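Local coordinates for small S protein (Podospora anserina, PDB 2WVO) that drives heterokaryon incompatibility, setting off a lethal reaction when it meets the prion form of its allelic partner, and through its globular domain inhibits its own prion domain, at residues A48-R51 with L52-G56; H181-A184 with E185-I188. One frame throughout, in Å; residues are numbered along the deposited sequence.

Contact 1: A48-R51 with L52-G56; sequences AKVR and LSRWG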
# COMPACT_ATOMS: atom_id res chain seq x y z
N ALA A 48 -5.41 -2.41 16.36
CA ALA A 48 -5.46 -1.43 15.27
C ALA A 48 -6.84 -0.81 15.16
O ALA A 48 -6.97 0.40 14.97
CB ALA A 48 -5.05 -2.10 13.93
N LYS A 49 -7.87 -1.65 15.32
CA LYS A 49 -9.26 -1.21 15.37
C LYS A 49 -9.55 -0.30 16.57
O LYS A 49 -10.16 0.78 16.41
CB LYS A 49 -10.18 -2.43 15.39
CG LYS A 49 -11.65 -2.14 15.15
CD LYS A 49 -12.47 -3.40 15.37
CE LYS A 49 -13.90 -3.23 14.93
NZ LYS A 49 -14.61 -4.54 14.89
N VAL A 50 -9.14 -0.73 17.76
CA VAL A 50 -9.32 0.04 19.00
C VAL A 50 -8.69 1.43 18.90
O VAL A 50 -9.24 2.42 19.35
CB VAL A 50 -8.71 -0.71 20.23
CG1 VAL A 50 -8.53 0.23 21.43
CG2 VAL A 50 -9.55 -1.91 20.61
N ARG A 51 -7.50 1.45 18.32
CA ARG A 51 -6.72 2.64 18.05
C ARG A 51 -7.54 3.66 17.23
O ARG A 51 -7.63 4.84 17.56
CB ARG A 51 -5.52 2.15 17.26
CG ARG A 51 -4.33 3.03 17.16
CD ARG A 51 -3.51 3.19 18.44
NE ARG A 51 -3.04 4.57 18.38
CZ ARG A 51 -1.99 4.98 17.68
NH1 ARG A 51 -1.22 4.11 17.05
NH2 ARG A 51 -1.69 6.27 17.65
N LEU A 52 -8.14 3.17 16.16
CA LEU A 52 -9.02 3.95 15.29
C LEU A 52 -10.24 4.44 16.09
O LEU A 52 -10.56 5.63 16.06
CB LEU A 52 -9.43 3.08 14.11
CG LEU A 52 -9.55 3.52 12.65
CD1 LEU A 52 -8.67 4.72 12.25
CD2 LEU A 52 -9.29 2.29 11.74
N SER A 53 -10.87 3.53 16.83
CA SER A 53 -12.03 3.88 17.65
C SER A 53 -11.69 4.92 18.73
O SER A 53 -12.51 5.79 19.01
CB SER A 53 -12.67 2.64 18.29
OG SER A 53 -12.02 2.28 19.50
N ARG A 54 -10.50 4.81 19.31
CA ARG A 54 -10.03 5.76 20.32
C ARG A 54 -9.91 7.19 19.78
O ARG A 54 -10.32 8.13 20.45
CB ARG A 54 -8.70 5.32 20.95
CG ARG A 54 -8.28 6.11 22.22
CD ARG A 54 -6.85 5.75 22.65
NE ARG A 54 -6.68 4.30 22.84
CZ ARG A 54 -5.56 3.63 22.60
NH1 ARG A 54 -4.47 4.26 22.18
NH2 ARG A 54 -5.53 2.32 22.80
N TRP A 55 -9.36 7.33 18.58
CA TRP A 55 -9.27 8.64 17.91
C TRP A 55 -10.64 9.27 17.64
O TRP A 55 -10.84 10.46 17.87
CB TRP A 55 -8.45 8.55 16.60
CG TRP A 55 -8.43 9.86 15.84
CD1 TRP A 55 -7.59 10.92 16.05
CD2 TRP A 55 -9.33 10.26 14.79
NE1 TRP A 55 -7.88 11.94 15.18
CE2 TRP A 55 -8.95 11.57 14.40
CE3 TRP A 55 -10.41 9.65 14.15
CZ2 TRP A 55 -9.60 12.26 13.39
CZ3 TRP A 55 -11.07 10.34 13.14
CH2 TRP A 55 -10.66 11.63 12.77
N GLY A 56 -11.58 8.48 17.13
CA GLY A 56 -12.94 8.95 16.84
C GLY A 56 -13.64 9.44 18.09
O GLY A 56 -14.30 10.48 18.09
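The guanidinium groups of Arg51 and Arg54, one helical turn apart in helix 38-59, lie with their planes only 23° from parallel, yet they do not stack. Arg54 NH1 approaches the Arg51 guanidinium obliquely and stays 4.1 Å from Arg51 NE, with Arg51 CD at a similar range. The methyl CG1 of Val50, anti to the backbone N, also meets the Arg54 group at an oblique angle, 3.9 Å from Arg54 NH2. The Trp55 indole leads away from this turn, its NE1 making a weak hydrogen bond to Leu170 O. Beneath these side chains runs the i to i+4 bonding of an alpha-helix. Val50 O carries two donors, Arg54 N at 2.7 Å and Ser53 OG at 2.8 Å. The hydroxyl, at chi1 85°, folds back over its own helix and meets the carbonyl well off its axis, with a C=O...OG angle of 115°; Arg136 of helix 120-136 bonds to the same OG. Leu52 turns to another side, where Phe18, Cys21 and Val22 of helix 14-23 and Val167 receive it. The touching residues are buried, and carboxylates of the same chain meet the two positive groups: Asp168 and Glu171 form salt bridges with Arg51, Glu187 and Asp208 with Arg54. Such carboxylates would be expected to offset the positive charges, making this turn a polar junction between helix 38-59 and its neighbours.

Contact 2: H181-A184 with E185-I188; sequences HKLA and ENEI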
# COMPACT_ATOMS: atom_id res chain seq x y z
N HIS A 181 -4.45 9.37 25.79
CA HIS A 181 -3.72 8.60 26.79
C HIS A 181 -4.61 8.18 27.97
O HIS A 181 -4.49 7.06 28.47
CB HIS A 181 -2.43 9.29 27.27
CG HIS A 181 -1.40 8.33 27.78
ND1 HIS A 181 -0.79 8.47 29.01
CD2 HIS A 181 -0.89 7.20 27.23
CE1 HIS A 181 0.06 7.47 29.19
NE2 HIS A 181 0.01 6.68 28.13
N LYS A 182 -5.51 9.08 28.37
CA LYS A 182 -6.51 8.79 29.41
C LYS A 182 -7.48 7.69 28.95
O LYS A 182 -7.85 6.81 29.74
CB LYS A 182 -7.25 10.08 29.82
CG LYS A 182 -8.77 9.97 30.04
CD LYS A 182 -9.54 10.49 28.82
CE LYS A 182 -10.87 11.15 29.20
NZ LYS A 182 -12.07 10.31 28.89
N LEU A 183 -7.88 7.76 27.68
CA LEU A 183 -8.77 6.79 27.07
C LEU A 183 -8.14 5.40 27.07
O LEU A 183 -8.80 4.41 27.40
CB LEU A 183 -9.13 7.22 25.65
CG LEU A 183 -10.50 7.77 25.26
CD1 LEU A 183 -11.34 8.22 26.43
CD2 LEU A 183 -10.35 8.87 24.24
N ALA A 184 -6.85 5.34 26.71
CA ALA A 184 -6.07 4.11 26.75
C ALA A 184 -6.01 3.50 28.15
O ALA A 184 -6.07 2.28 28.30
CB ALA A 184 -4.66 4.35 26.21
N GLU A 185 -5.90 4.36 29.17
CA GLU A 185 -5.95 3.95 30.57
C GLU A 185 -7.31 3.36 30.95
O GLU A 185 -7.37 2.33 31.63
CB GLU A 185 -5.61 5.13 31.49
CG GLU A 185 -4.13 5.51 31.53
CD GLU A 185 -3.85 6.73 32.41
OE1 GLU A 185 -3.33 6.55 33.54
OE2 GLU A 185 -4.15 7.87 31.98
N ASN A 186 -8.39 4.01 30.52
CA ASN A 186 -9.76 3.53 30.77
C ASN A 186 -10.10 2.20 30.08
O ASN A 186 -10.85 1.39 30.63
CB ASN A 186 -10.79 4.59 30.36
CG ASN A 186 -10.65 5.88 31.12
OD1 ASN A 186 -10.31 5.89 32.31
ND2 ASN A 186 -10.92 7.00 30.44
N GLU A 187 -9.55 1.99 28.88
CA GLU A 187 -9.75 0.76 28.10
C GLU A 187 -9.32 -0.50 28.85
O GLU A 187 -9.87 -1.58 28.63
CB GLU A 187 -8.96 0.83 26.79
CG GLU A 187 -9.56 1.75 25.74
CD GLU A 187 -8.59 2.09 24.62
OE1 GLU A 187 -7.55 1.39 24.47
OE2 GLU A 187 -8.87 3.05 23.88
N ILE A 188 -8.33 -0.34 29.73
CA ILE A 188 -7.58 -1.45 30.29
C ILE A 188 -7.92 -1.73 31.77
O ILE A 188 -7.42 -2.70 32.35
CB ILE A 188 -6.05 -1.19 30.07
CG1 ILE A 188 -5.41 -2.37 29.34
CG2 ILE A 188 -5.32 -0.80 31.36
CD1 ILE A 188 -4.18 -1.98 28.54
O HOH W 1 -5.44 0.66 26.24
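Glu185 lays its side chain back along the preceding turn: CG packs 3.4 Å from His181 O, and OE2 lies alongside the backbone, 3.6 Å from Lys182 CA. Its amide meanwhile bonds to His181 O. Asn186 likewise bends backward, chi1 -61° setting CG beside its own backbone N. This brings its amide nitrogen ND2 to 3.7 Å from Lys182 CG, and the two side chains cross at an angle, while Asn186 N bonds to Lys182 O at 3.0 Å. These i to i+4 bonds belong to helix 177-187, an amphipathic piece whose Lys182 and Glu185 face solvent while Leu183 and Ala184 press on Arg54 of helix 38-59. Glu187 continues the pattern with a bond from Glu187 N to Leu183 O, 2.9 Å long, and its side chain runs extended beyond CG into the interior. A water donates to both Glu187 OE1, at 2.8 Å, and Ala184 O, tying the carboxylate to the backbone; OE2, besides its bridge to Arg54, forms a salt bridge with Arg136 of helix 120-136. Ile188 N makes a weak 3.4 Å hydrogen bond to Glu185 O, Ile188 CB lies 3.9 Å from Ala184 O, and the Ile188 side chain rests on Met211 of helix 209-218.

How the contacts relate
Two turns of the same regular structure show how local helical contacts take their chemistry from their surroundings. The centre of contact 1 lies about 6 Å from the centre of the chain, whereas that of contact 2 lies about 16 Å from it, and contact 2 is only partly buried. They belong to different helices, 38-59 and 177-187, but meet directly: Arg54 NE and Glu187 OE2 form a 2.7 Å salt bridge, and Val50 CG1 packs 3.4 Å from Glu187 OE1. Contact 1 brings buried arginines that rely on carboxylates from elsewhere in the chain; contact 2 supplies one such carboxylate from its inner side, while its outer side carries exposed polar chains. Helix 120-136 borders both.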